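Local coordinates for thioesterase (Pseudomonas aeruginosa, PDB 2AV9), which probably hydrolyses the thioester bond of fatty acyl-CoA substrates and belongs to the hotdog-fold 4-hydroxybenzoyl-CoA thioesterase family, at residues R6-Q11 with G106-C111; L64-S69 with R115-F120; E99-L104 with C111-F116. One frame throughout, in Å; residues are numbered along the deposited sequence.

In the fold
Two contacts join neighbouring strands of this hotdog fold's antiparallel sheet, and the third joins two loops at its surface. Contact 3 is the buried one, joining strands 95-104 and 112-122 of a hairpin through backbone bonds and small or aliphatic side chains. Contact 2 uses the later part of strand 112-122, where it pairs with strand 61-72; it is partly buried, aromatic toward helix 35-50 and continued by a second subunit. Contact 1 lies at the surface, where the loop of the same hairpin meets the N-terminal segment, and arginines gripping backbone carbonyls dominate. Contacts 1 and 3 share Cys-111 and touch through Phe-103, whereas contacts 1 and 2 lie on opposite sides of the chain's centre.

Contact 1: residues R6-Q11 with G106-C111; sequences RPLREQ and GQREAC
The guanidinium of Arg-6 has CB of Glu-109 over one face, displaced toward the rim, and the carbonyl of Ala-110 at its edge. Arg-6 grips this carbonyl side-on: Ala-110 O accepts from Arg-6 NE at 2.7 Å and from Arg-6 NH1 at 2.9 Å, both donors approaching from the same face of the carbonyl plane. A bend at chi3 (57°) of Arg-6 turns the group to this position. The Glu-109 carboxylate stands nearly perpendicular to it, and the long ion pair of Arg-6 NH2 with Glu-109 OE1 (4.0 Å) is charge attraction without a directed N-H. On Arg-108, the methyl CD1 of Leu-8 lies over one guanidinium face, while Glu-10 OE2 makes a long salt bridge with Arg-108 NE at 3.8 Å. Arg-9 works by its edge: its NH1 donates to Gln-107 O at 2.7 Å, the oxygen lying in the guanidinium plane. Between these side chains the backbones form a single bridge at Leu-8 and Glu-109, with Ala-110 N bonded to Pro-7 O (2.8 Å) and Arg-9 N to Arg-108 O (3.0 Å). The contact thus joins the loop ahead of strand 14-19 to the hairpin loop connecting strands 95-104 and 112-122. Beneath it, Arg-9 and Ala-110 rest on Phe-103 of strand 95-104, while Arg-6 and Pro-7 reach Phe-73.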
ATOM      1  N   ARG A   6     -18.662  -6.957  20.331  1.00 50.03           N
ATOM      2  CA  ARG A   6     -17.253  -6.955  19.979  1.00 46.43           C
ATOM      3  C   ARG A   6     -16.530  -8.079  20.722  1.00 42.89           C
ATOM      4  O   ARG A   6     -16.769  -8.292  21.892  1.00 42.99           O
ATOM      5  CB  ARG A   6     -16.695  -5.554  20.245  1.00 45.58           C
ATOM      6  CG  ARG A   6     -17.564  -4.529  19.552  1.00 40.66           C
ATOM      7  CD  ARG A   6     -17.409  -3.131  20.101  1.00 41.89           C
ATOM      8  NE  ARG A   6     -16.014  -2.724  20.013  1.00 45.23           N
ATOM      9  CZ  ARG A   6     -15.552  -1.579  20.502  1.00 49.12           C
ATOM     10  NH1 ARG A   6     -14.259  -1.264  20.412  1.00 49.96           N
ATOM     11  NH2 ARG A   6     -16.420  -0.768  21.087  1.00 48.40           N
ATOM     12  N   PRO A   7     -15.677  -8.852  20.040  1.00 42.42           N
ATOM     13  CA  PRO A   7     -14.718  -9.754  20.677  1.00 41.18           C
ATOM     14  C   PRO A   7     -13.835  -9.100  21.742  1.00 40.32           C
ATOM     15  O   PRO A   7     -13.505  -7.927  21.638  1.00 40.33           O
ATOM     16  CB  PRO A   7     -13.842 -10.189  19.483  1.00 40.51           C
ATOM     17  CG  PRO A   7     -14.823 -10.238  18.375  1.00 40.16           C
ATOM     18  CD  PRO A   7     -15.595  -8.952  18.567  1.00 40.90           C
ATOM     19  N   LEU A   8     -13.369  -9.880  22.707  1.00 43.73           N
ATOM     20  CA  LEU A   8     -12.566  -9.377  23.813  1.00 44.67           C
ATOM     21  C   LEU A   8     -11.171  -9.973  23.749  1.00 44.56           C
ATOM     22  O   LEU A   8     -11.014 -11.099  23.282  1.00 44.05           O
ATOM     23  CB  LEU A   8     -13.253  -9.756  25.133  1.00 42.49           C
ATOM     24  CG  LEU A   8     -14.751  -9.431  25.232  1.00 43.22           C
ATOM     25  CD1 LEU A   8     -15.355 -10.150  26.459  1.00 44.04           C
ATOM     26  CD2 LEU A   8     -15.058  -7.932  25.263  1.00 40.39           C
ATOM     27  N   ARG A   9     -10.204  -9.221  24.267  1.00 45.22           N
ATOM     28  CA  ARG A   9      -8.815  -9.650  24.386  1.00 45.55           C
ATOM     29  C   ARG A   9      -8.586 -11.083  24.841  1.00 45.56           C
ATOM     30  O   ARG A   9      -7.749 -11.786  24.261  1.00 45.60           O
ATOM     31  CB  ARG A   9      -8.074  -8.707  25.326  1.00 44.78           C
ATOM     32  CG  ARG A   9      -7.374  -7.612  24.568  1.00 48.46           C
ATOM     33  CD  ARG A   9      -6.594  -6.765  25.571  1.00 51.50           C
ATOM     34  NE  ARG A   9      -5.282  -6.612  24.955  1.00 51.45           N
ATOM     35  CZ  ARG A   9      -4.947  -5.545  24.247  1.00 50.00           C
ATOM     36  NH1 ARG A   9      -5.841  -4.576  24.125  1.00 47.74           N
ATOM     37  NH2 ARG A   9      -3.746  -5.470  23.679  1.00 57.17           N
ATOM     38  N   GLU A  10      -9.332 -11.472  25.872  1.00 45.85           N
ATOM     39  CA  GLU A  10      -9.141 -12.758  26.525  1.00 46.27           C
ATOM     40  C   GLU A  10      -9.517 -13.943  25.645  1.00 45.41           C
ATOM     41  O   GLU A  10      -9.212 -15.076  25.986  1.00 45.25           O
ATOM     42  CB  GLU A  10      -9.839 -12.838  27.882  1.00 46.42           C
ATOM     43  CG  GLU A  10     -11.344 -12.755  27.845  1.00 51.71           C
ATOM     44  CD  GLU A  10     -11.801 -11.343  28.150  1.00 62.43           C
ATOM     45  OE1 GLU A  10     -11.036 -10.388  27.856  1.00 64.52           O
ATOM     46  OE2 GLU A  10     -12.934 -11.232  28.673  1.00 58.53           O
ATOM     47  N   GLN A  11     -10.162 -13.664  24.521  1.00 44.97           N
ATOM     48  CA  GLN A  11     -10.583 -14.661  23.540  1.00 45.43           C
ATOM     49  C   GLN A  11      -9.421 -14.998  22.588  1.00 45.68           C
ATOM     50  O   GLN A  11      -9.537 -15.949  21.819  1.00 46.27           O
ATOM     51  CB  GLN A  11     -11.855 -14.157  22.806  1.00 44.83           C
ATOM     52  CG  GLN A  11     -13.144 -14.192  23.690  1.00 43.87           C
ATOM     53  CD  GLN A  11     -14.313 -13.246  23.356  1.00 46.56           C
ATOM     54  OE1 GLN A  11     -14.399 -12.583  22.318  1.00 45.40           O
ATOM     55  NE2 GLN A  11     -15.252 -13.173  24.291  1.00 48.50           N
ATOM     56  N   GLY A 106      -4.404  -1.031  25.448  1.00 53.96           N
ATOM     57  CA  GLY A 106      -5.147  -1.087  26.708  1.00 53.34           C
ATOM     58  C   GLY A 106      -6.652  -0.942  26.568  1.00 53.34           C
ATOM     59  O   GLY A 106      -7.275  -0.313  27.413  1.00 53.28           O
ATOM     60  N   GLN A 107      -7.252  -1.478  25.509  1.00 52.27           N
ATOM     61  CA  GLN A 107      -8.707  -1.565  25.444  1.00 50.64           C
ATOM     62  C   GLN A 107      -9.047  -3.030  25.262  1.00 49.16           C
ATOM     63  O   GLN A 107      -8.354  -3.774  24.576  1.00 48.89           O
ATOM     64  CB  GLN A 107      -9.339  -0.768  24.308  1.00 49.51           C
ATOM     65  CG  GLN A 107      -9.128   0.724  24.442  1.00 51.63           C
ATOM     66  CD  GLN A 107      -9.944   1.486  23.416  1.00 52.56           C
ATOM     67  OE1 GLN A 107     -10.367   0.903  22.411  1.00 49.26           O
ATOM     68  NE2 GLN A 107     -10.189   2.770  23.673  1.00 44.25           N
ATOM     69  N   ARG A 108     -10.122  -3.427  25.923  1.00 47.97           N
ATOM     70  CA  ARG A 108     -10.544  -4.812  25.999  1.00 46.95           C
ATOM     71  C   ARG A 108     -11.389  -5.228  24.800  1.00 45.21           C
ATOM     72  O   ARG A 108     -11.315  -6.390  24.406  1.00 46.29           O
ATOM     73  CB  ARG A 108     -11.210  -5.056  27.360  1.00 48.57           C
ATOM     74  CG  ARG A 108     -11.554  -6.498  27.697  1.00 53.38           C
ATOM     75  CD  ARG A 108     -12.133  -6.488  29.103  1.00 64.55           C
ATOM     76  NE  ARG A 108     -13.138  -7.488  29.462  1.00 68.78           N
ATOM     77  CZ  ARG A 108     -14.453  -7.284  29.424  1.00 71.52           C
ATOM     78  NH1 ARG A 108     -14.943  -6.129  28.981  1.00 68.79           N
ATOM     79  NH2 ARG A 108     -15.284  -8.249  29.808  1.00 68.15           N
ATOM     80  N   GLU A 109     -12.150  -4.330  24.183  1.00 43.49           N
ATOM     81  CA  GLU A 109     -13.073  -4.722  23.126  1.00 43.04           C
ATOM     82  C   GLU A 109     -12.479  -4.405  21.763  1.00 42.73           C
ATOM     83  O   GLU A 109     -11.873  -3.352  21.539  1.00 42.52           O
ATOM     84  CB  GLU A 109     -14.456  -4.103  23.333  1.00 41.54           C
ATOM     85  CG  GLU A 109     -14.956  -4.318  24.753  1.00 43.66           C
ATOM     86  CD  GLU A 109     -16.431  -4.006  24.896  1.00 49.24           C
ATOM     87  OE1 GLU A 109     -17.012  -3.515  23.909  1.00 57.57           O
ATOM     88  OE2 GLU A 109     -17.031  -4.265  25.957  1.00 51.66           O
ATOM     89  N   ALA A 110     -12.632  -5.348  20.841  1.00 41.77           N
ATOM     90  CA  ALA A 110     -12.008  -5.196  19.528  1.00 41.35           C
ATOM     91  C   ALA A 110     -12.572  -4.002  18.766  1.00 40.60           C
ATOM     92  O   ALA A 110     -13.757  -3.704  18.847  1.00 39.73           O
ATOM     93  CB  ALA A 110     -12.148  -6.472  18.701  1.00 39.71           C
ATOM     94  N   CYS A 111     -11.701  -3.337  18.017  1.00 40.80           N
ATOM     95  CA  CYS A 111     -12.143  -2.339  17.058  1.00 41.55           C
ATOM     96  C   CYS A 111     -12.691  -2.958  15.790  1.00 40.94           C
ATOM     97  O   CYS A 111     -13.548  -2.396  15.101  1.00 43.58           O
ATOM     98  CB  CYS A 111     -10.994  -1.385  16.741  1.00 41.49           C
ATOM     99  SG  CYS A 111     -10.875  -0.120  18.047  1.00 44.43           S
TER

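Contact 2: residues L64-S69 with R115-F120; sequences LVVSSS and RFVHVF
Val-65 packs against Phe-116 and His-118 where strands 61-72 and 112-122 run antiparallel in the sheet of the hotdog fold. Regular pairs, Leu-64 with Val-119 and Ser-69 with Arg-115, close the two ends. Between them the pairing is interrupted by a beta bulge: Val-65 faces His-118 and Ser-68 faces Phe-116, so Val-66 and Ser-67 together stand opposite Val-117. Val-66 N donates to Val-117 O, and Val-117 N to Ser-67 O, each at 3.0 Å.

The more enclosed side is the face carrying Val-65, Ser-68, Phe-116 and His-118. With CG of Phe-116 between its backbone N and carbonyl carbon (chi1 89°), the ring turns toward Val-65 and His-118. Val-65 CG2 lies 3.9 Å from both Phe-116 CE1 and His-118 CD2, meeting the imidazole at its edge. The Phe-116 edge is set over a face of that imidazole, and His-118 ND1 is hydrogen-bonded to Tyr-98 OH. Phe-116 CB presses on Ser-68 CB at 3.5 Å. Tyr-37, Phe-40 and Val-44 of the same chain's helix 35-50 cover this face, while Ser-68 OG bonds to Tyr-37 OH of the second subunit, whose strand extends the sheet beyond Ser-67, Ser-68 and Ser-69.

The face with Val-117, Val-119, Ser-69 and Arg-115 is the more exposed one, though its valines still touch closely: Val-66 CG2 meets Val-117 CG1 at 3.6 Å and Val-66 CG1 meets Val-119 CG2 at 3.8 Å. Arg-115 sends its guanidinium on to a weak ion pair with Glu-99, while Ser-69 OG rests 3.4 Å from Arg-115 CG.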
ATOM      1  N   LEU A  64      -1.158 -19.864   1.289  1.00 42.82           N
ATOM      2  CA  LEU A  64      -1.882 -18.963   0.403  1.00 41.95           C
ATOM      3  C   LEU A  64      -3.256 -18.749   1.013  1.00 41.60           C
ATOM      4  O   LEU A  64      -3.824 -19.650   1.659  1.00 41.10           O
ATOM      5  CB  LEU A  64      -2.017 -19.640  -0.965  1.00 43.98           C
ATOM      6  CG  LEU A  64      -0.664 -19.819  -1.669  1.00 43.69           C
ATOM      7  CD1 LEU A  64      -0.848 -20.149  -3.133  1.00 42.84           C
ATOM      8  CD2 LEU A  64       0.295 -18.648  -1.535  1.00 44.81           C
ATOM      9  N   VAL A  65      -3.751 -17.524   0.856  1.00 41.26           N
ATOM     10  CA  VAL A  65      -5.055 -17.125   1.398  1.00 39.84           C
ATOM     11  C   VAL A  65      -6.139 -17.549   0.413  1.00 40.64           C
ATOM     12  O   VAL A  65      -6.055 -17.224  -0.765  1.00 39.70           O
ATOM     13  CB  VAL A  65      -5.169 -15.592   1.638  1.00 41.77           C
ATOM     14  CG1 VAL A  65      -6.507 -15.262   2.281  1.00 40.03           C
ATOM     15  CG2 VAL A  65      -4.114 -15.102   2.636  1.00 37.01           C
ATOM     16  N   VAL A  66      -7.156 -18.256   0.902  1.00 39.92           N
ATOM     17  CA  VAL A  66      -8.225 -18.677   0.024  1.00 39.63           C
ATOM     18  C   VAL A  66      -9.515 -17.954   0.368  1.00 39.77           C
ATOM     19  O   VAL A  66     -10.416 -17.897  -0.469  1.00 39.95           O
ATOM     20  CB  VAL A  66      -8.432 -20.211  -0.067  1.00 41.75           C
ATOM     21  CG1 VAL A  66      -7.234 -20.909  -0.725  1.00 42.55           C
ATOM     22  CG2 VAL A  66      -8.771 -20.867   1.263  1.00 38.38           C
ATOM     23  N   SER A  67      -9.602 -17.396   1.572  1.00 39.34           N
ATOM     24  CA  SER A  67     -10.751 -16.563   1.919  1.00 39.31           C
ATOM     25  C   SER A  67     -10.419 -15.717   3.132  1.00 38.62           C
ATOM     26  O   SER A  67      -9.527 -16.071   3.915  1.00 38.72           O
ATOM     27  CB  SER A  67     -12.042 -17.380   2.182  1.00 41.50           C
ATOM     28  OG  SER A  67     -11.796 -18.197   3.310  1.00 42.35           O
ATOM     29  N   SER A  68     -11.166 -14.626   3.289  1.00 37.41           N
ATOM     30  CA  SER A  68     -10.929 -13.752   4.425  1.00 37.85           C
ATOM     31  C   SER A  68     -12.160 -12.879   4.615  1.00 38.17           C
ATOM     32  O   SER A  68     -12.947 -12.701   3.690  1.00 36.94           O
ATOM     33  CB  SER A  68      -9.665 -12.917   4.171  1.00 39.66           C
ATOM     34  OG  SER A  68      -9.956 -11.993   3.132  1.00 39.96           O
ATOM     35  N   SER A  69     -12.333 -12.325   5.810  1.00 38.44           N
ATOM     36  CA  SER A  69     -13.489 -11.479   6.051  1.00 39.84           C
ATOM     37  C   SER A  69     -13.187 -10.617   7.254  1.00 40.38           C
ATOM     38  O   SER A  69     -12.317 -10.945   8.072  1.00 41.10           O
ATOM     39  CB  SER A  69     -14.758 -12.309   6.278  1.00 40.33           C
ATOM     40  OG  SER A  69     -14.584 -13.206   7.359  1.00 41.94           O
ATOM     41  N   ARG A 115     -11.458 -13.136  10.014  1.00 44.04           N
ATOM     42  CA  ARG A 115     -10.851 -14.446   9.848  1.00 45.41           C
ATOM     43  C   ARG A 115     -10.176 -14.531   8.494  1.00 44.19           C
ATOM     44  O   ARG A 115     -10.465 -13.754   7.596  1.00 43.64           O
ATOM     45  CB  ARG A 115     -11.814 -15.635   9.988  1.00 44.47           C
ATOM     46  CG  ARG A 115     -13.231 -15.324   9.585  1.00 50.36           C
ATOM     47  CD  ARG A 115     -14.131 -16.536   9.597  1.00 54.59           C
ATOM     48  NE  ARG A 115     -14.784 -16.888  10.856  1.00 64.15           N
ATOM     49  CZ  ARG A 115     -15.731 -17.827  10.962  1.00 72.29           C
ATOM     50  NH1 ARG A 115     -16.135 -18.508   9.889  1.00 67.49           N
ATOM     51  NH2 ARG A 115     -16.295 -18.098  12.138  1.00 68.07           N
ATOM     52  N   PHE A 116      -9.272 -15.498   8.381  1.00 44.34           N
ATOM     53  CA  PHE A 116      -8.795 -15.862   7.071  1.00 44.42           C
ATOM     54  C   PHE A 116      -8.337 -17.291   7.104  1.00 43.93           C
ATOM     55  O   PHE A 116      -8.072 -17.794   8.195  1.00 44.41           O
ATOM     56  CB  PHE A 116      -7.834 -14.780   6.567  1.00 49.90           C
ATOM     57  CG  PHE A 116      -6.377 -14.916   6.891  1.00 47.44           C
ATOM     58  CD1 PHE A 116      -5.557 -15.799   6.196  1.00 55.64           C
ATOM     59  CD2 PHE A 116      -5.792 -14.060   7.782  1.00 50.27           C
ATOM     60  CE1 PHE A 116      -4.177 -15.863   6.413  1.00 54.43           C
ATOM     61  CE2 PHE A 116      -4.426 -14.134   8.019  1.00 55.76           C
ATOM     62  CZ  PHE A 116      -3.597 -15.013   7.326  1.00 53.68           C
ATOM     63  N   VAL A 117      -8.317 -17.911   5.925  1.00 43.41           N
ATOM     64  CA  VAL A 117      -7.933 -19.309   5.736  1.00 41.12           C
ATOM     65  C   VAL A 117      -6.659 -19.371   4.907  1.00 41.16           C
ATOM     66  O   VAL A 117      -6.597 -18.794   3.824  1.00 41.83           O
ATOM     67  CB  VAL A 117      -9.060 -20.140   5.079  1.00 42.81           C
ATOM     68  CG1 VAL A 117      -8.619 -21.596   4.785  1.00 38.72           C
ATOM     69  CG2 VAL A 117     -10.302 -20.167   5.967  1.00 33.77           C
ATOM     70  N   HIS A 118      -5.660 -20.092   5.402  1.00 40.64           N
ATOM     71  CA  HIS A 118      -4.495 -20.438   4.595  1.00 40.92           C
ATOM     72  C   HIS A 118      -4.675 -21.861   4.134  1.00 40.79           C
ATOM     73  O   HIS A 118      -5.139 -22.707   4.905  1.00 42.04           O
ATOM     74  CB  HIS A 118      -3.209 -20.452   5.423  1.00 40.89           C
ATOM     75  CG  HIS A 118      -2.415 -19.189   5.349  1.00 40.56           C
ATOM     76  ND1 HIS A 118      -1.370 -18.929   6.211  1.00 42.56           N
ATOM     77  CD2 HIS A 118      -2.509 -18.109   4.538  1.00 41.52           C
ATOM     78  CE1 HIS A 118      -0.861 -17.739   5.942  1.00 39.50           C
ATOM     79  NE2 HIS A 118      -1.527 -17.224   4.923  1.00 40.24           N
ATOM     80  N   VAL A 119      -4.307 -22.098   2.881  1.00 40.96           N
ATOM     81  CA  VAL A 119      -4.031 -23.444   2.398  1.00 39.90           C
ATOM     82  C   VAL A 119      -2.515 -23.479   2.209  1.00 39.95           C
ATOM     83  O   VAL A 119      -1.935 -22.555   1.637  1.00 40.37           O
ATOM     84  CB  VAL A 119      -4.825 -23.783   1.130  1.00 38.88           C
ATOM     85  CG1 VAL A 119      -4.447 -25.188   0.630  1.00 43.06           C
ATOM     86  CG2 VAL A 119      -6.305 -23.882   1.524  1.00 45.18           C
ATOM     87  N   PHE A 120      -1.875 -24.528   2.712  1.00 39.74           N
ATOM     88  CA  PHE A 120      -0.456 -24.742   2.483  1.00 40.44           C
ATOM     89  C   PHE A 120      -0.199 -25.578   1.241  1.00 41.34           C
ATOM     90  O   PHE A 120      -0.855 -26.589   1.008  1.00 41.88           O
ATOM     91  CB  PHE A 120       0.221 -25.314   3.731  1.00 41.81           C
ATOM     92  CG  PHE A 120       0.103 -24.396   4.913  1.00 41.73           C
ATOM     93  CD1 PHE A 120      -1.001 -24.458   5.738  1.00 43.19           C
ATOM     94  CD2 PHE A 120       1.071 -23.449   5.183  1.00 43.60           C
ATOM     95  CE1 PHE A 120      -1.158 -23.631   6.843  1.00 42.59           C
ATOM     96  CE2 PHE A 120       0.916 -22.591   6.266  1.00 40.11           C
ATOM     97  CZ  PHE A 120      -0.178 -22.692   7.099  1.00 43.37           C
TER

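Contact 3: residues E99-L104 with C111-F116; sequences ELALFL and CAAGRF
Leu-100 and Gly-114 exchange backbone hydrogen bonds in both directions; farther along, Leu-102 divides its two bonds between Ala-112 and Cys-111. Leu-102 N donates to Ala-112 O at 2.8 Å, and Cys-111 N to Leu-102 O at 2.7 Å. Between them Ala-101 and Ala-113 form a non-hydrogen-bonded pair, their CB atoms 4.2 Å apart.

Side chains meet on both faces. Leu-100 and Phe-116 cross obliquely, Leu-100 CD1 lying 3.7 Å from Phe-116 CD2. Leu-102 CD2 touches Cys-111 CB (3.8 Å), and Leu-104 CD1 lies 3.8 Å from the sulfur SG of Cys-111. On the face of the two alanines, Glu-99 and Arg-115 run side by side and point the same way. A bend at chi2 (-107°) carries the Glu-99 carboxylate to Arg-115, with OE2 of Glu-99 3.5 Å from NH2 of Arg-115 in a weak salt bridge; their planes stand 83° apart.

Farther out, Tyr-36 and Phe-39 of helix 35-50 pack on Leu-102, and Tyr-36 also on Ala-112. Strand 81-91 flanks the hairpin, with Leu-86 against Leu-100 and backbone bonds from Glu-99, Ala-101 and Phe-103. Cys-111 is further held through its backbone by Phe-73 and Ala-74.

Cohesion in this hairpin therefore comes chiefly from main-chain bonds and apolar contacts, the ion pair adding a modest, probably solvent-weakened attraction.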
ATOM      1  N   GLU A  99      -8.564 -16.724  13.475  1.00 42.14           N
ATOM      2  CA  GLU A  99      -9.420 -15.641  13.911  1.00 42.30           C
ATOM      3  C   GLU A  99      -8.565 -14.521  14.458  1.00 41.49           C
ATOM      4  O   GLU A  99      -7.656 -14.763  15.258  1.00 41.54           O
ATOM      5  CB  GLU A  99     -10.345 -16.120  15.022  1.00 45.01           C
ATOM      6  CG  GLU A  99     -11.199 -17.319  14.598  1.00 49.65           C
ATOM      7  CD  GLU A  99     -12.645 -16.937  14.383  1.00 60.00           C
ATOM      8  OE1 GLU A  99     -12.957 -15.720  14.449  1.00 61.70           O
ATOM      9  OE2 GLU A  99     -13.437 -17.876  14.147  1.00 62.27           O
ATOM     10  N   LEU A 100      -8.852 -13.301  14.013  1.00 41.66           N
ATOM     11  CA  LEU A 100      -8.035 -12.134  14.375  1.00 41.97           C
ATOM     12  C   LEU A 100      -8.929 -10.995  14.852  1.00 42.17           C
ATOM     13  O   LEU A 100     -10.081 -10.862  14.423  1.00 40.92           O
ATOM     14  CB  LEU A 100      -7.201 -11.649  13.192  1.00 41.72           C
ATOM     15  CG  LEU A 100      -6.167 -12.634  12.634  1.00 44.58           C
ATOM     16  CD1 LEU A 100      -6.623 -13.158  11.311  1.00 44.17           C
ATOM     17  CD2 LEU A 100      -4.847 -11.896  12.464  1.00 42.40           C
ATOM     18  N   ALA A 101      -8.363 -10.162  15.720  1.00 41.93           N
ATOM     19  CA  ALA A 101      -9.075  -8.981  16.183  1.00 42.01           C
ATOM     20  C   ALA A 101      -8.058  -7.871  16.412  1.00 42.96           C
ATOM     21  O   ALA A 101      -6.887  -8.129  16.752  1.00 44.68           O
ATOM     22  CB  ALA A 101      -9.939  -9.277  17.415  1.00 39.42           C
ATOM     23  N   LEU A 102      -8.480  -6.636  16.151  1.00 42.38           N
ATOM     24  CA  LEU A 102      -7.607  -5.482  16.328  1.00 41.47           C
ATOM     25  C   LEU A 102      -8.080  -4.749  17.563  1.00 41.11           C
ATOM     26  O   LEU A 102      -9.275  -4.530  17.754  1.00 41.40           O
ATOM     27  CB  LEU A 102      -7.616  -4.578  15.088  1.00 41.06           C
ATOM     28  CG  LEU A 102      -6.747  -3.309  15.127  1.00 43.59           C
ATOM     29  CD1 LEU A 102      -6.206  -2.842  13.783  1.00 42.39           C
ATOM     30  CD2 LEU A 102      -7.396  -2.092  15.783  1.00 37.54           C
ATOM     31  N   PHE A 103      -7.125  -4.419  18.424  1.00 41.08           N
ATOM     32  CA  PHE A 103      -7.386  -3.721  19.672  1.00 40.35           C
ATOM     33  C   PHE A 103      -6.523  -2.462  19.706  1.00 41.85           C
ATOM     34  O   PHE A 103      -5.381  -2.479  19.227  1.00 42.45           O
ATOM     35  CB  PHE A 103      -6.981  -4.616  20.837  1.00 37.55           C
ATOM     36  CG  PHE A 103      -7.768  -5.891  20.908  1.00 39.15           C
ATOM     37  CD1 PHE A 103      -7.237  -7.054  20.380  1.00 34.17           C
ATOM     38  CD2 PHE A 103      -9.017  -5.918  21.522  1.00 35.69           C
ATOM     39  CE1 PHE A 103      -7.974  -8.222  20.444  1.00 40.24           C
ATOM     40  CE2 PHE A 103      -9.759  -7.070  21.573  1.00 36.37           C
ATOM     41  CZ  PHE A 103      -9.232  -8.248  21.074  1.00 34.81           C
ATOM     42  N   LEU A 104      -7.070  -1.396  20.285  1.00 42.61           N
ATOM     43  CA  LEU A 104      -6.280  -0.251  20.693  1.00 44.11           C
ATOM     44  C   LEU A 104      -5.614  -0.643  21.990  1.00 45.36           C
ATOM     45  O   LEU A 104      -6.221  -1.348  22.804  1.00 45.34           O
ATOM     46  CB  LEU A 104      -7.132   0.994  20.933  1.00 42.63           C
ATOM     47  CG  LEU A 104      -7.580   1.552  19.590  1.00 41.19           C
ATOM     48  CD1 LEU A 104      -8.720   2.529  19.768  1.00 36.35           C
ATOM     49  CD2 LEU A 104      -6.371   2.247  18.969  1.00 43.77           C
ATOM     50  N   CYS A 111     -11.701  -3.337  18.017  1.00 40.80           N
ATOM     51  CA  CYS A 111     -12.143  -2.339  17.058  1.00 41.55           C
ATOM     52  C   CYS A 111     -12.691  -2.958  15.790  1.00 40.94           C
ATOM     53  O   CYS A 111     -13.548  -2.396  15.101  1.00 43.58           O
ATOM     54  CB  CYS A 111     -10.994  -1.385  16.741  1.00 41.49           C
ATOM     55  SG  CYS A 111     -10.875  -0.120  18.047  1.00 44.43           S
ATOM     56  N   ALA A 112     -12.158  -4.135  15.499  1.00 39.54           N
ATOM     57  CA  ALA A 112     -12.503  -4.872  14.292  1.00 40.60           C
ATOM     58  C   ALA A 112     -12.110  -6.330  14.514  1.00 40.70           C
ATOM     59  O   ALA A 112     -11.191  -6.640  15.276  1.00 41.06           O
ATOM     60  CB  ALA A 112     -11.777  -4.299  13.045  1.00 37.26           C
ATOM     61  N   ALA A 113     -12.773  -7.232  13.807  1.00 40.71           N
ATOM     62  CA  ALA A 113     -12.491  -8.647  14.033  1.00 41.84           C
ATOM     63  C   ALA A 113     -12.774  -9.374  12.732  1.00 42.00           C
ATOM     64  O   ALA A 113     -13.787  -9.070  12.104  1.00 42.66           O
ATOM     65  CB  ALA A 113     -13.418  -9.223  15.132  1.00 39.52           C
ATOM     66  N   GLY A 114     -11.945 -10.348  12.363  1.00 43.35           N
ATOM     67  CA  GLY A 114     -12.283 -11.218  11.237  1.00 43.25           C
ATOM     68  C   GLY A 114     -11.568 -12.561  11.208  1.00 44.07           C
ATOM     69  O   GLY A 114     -11.136 -13.094  12.231  1.00 43.15           O
ATOM     70  N   ARG A 115     -11.458 -13.136  10.014  1.00 44.04           N
ATOM     71  CA  ARG A 115     -10.851 -14.446   9.848  1.00 45.41           C
ATOM     72  C   ARG A 115     -10.176 -14.531   8.494  1.00 44.19           C
ATOM     73  O   ARG A 115     -10.465 -13.754   7.596  1.00 43.64           O
ATOM     74  CB  ARG A 115     -11.814 -15.635   9.988  1.00 44.47           C
ATOM     75  CG  ARG A 115     -13.231 -15.324   9.585  1.00 50.36           C
ATOM     76  CD  ARG A 115     -14.131 -16.536   9.597  1.00 54.59           C
ATOM     77  NE  ARG A 115     -14.784 -16.888  10.856  1.00 64.15           N
ATOM     78  CZ  ARG A 115     -15.731 -17.827  10.962  1.00 72.29           C
ATOM     79  NH1 ARG A 115     -16.135 -18.508   9.889  1.00 67.49           N
ATOM     80  NH2 ARG A 115     -16.295 -18.098  12.138  1.00 68.07           N
ATOM     81  N   PHE A 116      -9.272 -15.498   8.381  1.00 44.34           N
ATOM     82  CA  PHE A 116      -8.795 -15.862   7.071  1.00 44.42           C
ATOM     83  C   PHE A 116      -8.337 -17.291   7.104  1.00 43.93           C
ATOM     84  O   PHE A 116      -8.072 -17.794   8.195  1.00 44.41           O
ATOM     85  CB  PHE A 116      -7.834 -14.780   6.567  1.00 49.90           C
ATOM     86  CG  PHE A 116      -6.377 -14.916   6.891  1.00 47.44           C
ATOM     87  CD1 PHE A 116      -5.557 -15.799   6.196  1.00 55.64           C
ATOM     88  CD2 PHE A 116      -5.792 -14.060   7.782  1.00 50.27           C
ATOM     89  CE1 PHE A 116      -4.177 -15.863   6.413  1.00 54.43           C
ATOM     90  CE2 PHE A 116      -4.426 -14.134   8.019  1.00 55.76           C
ATOM     91  CZ  PHE A 116      -3.597 -15.013   7.326  1.00 53.68           C
TER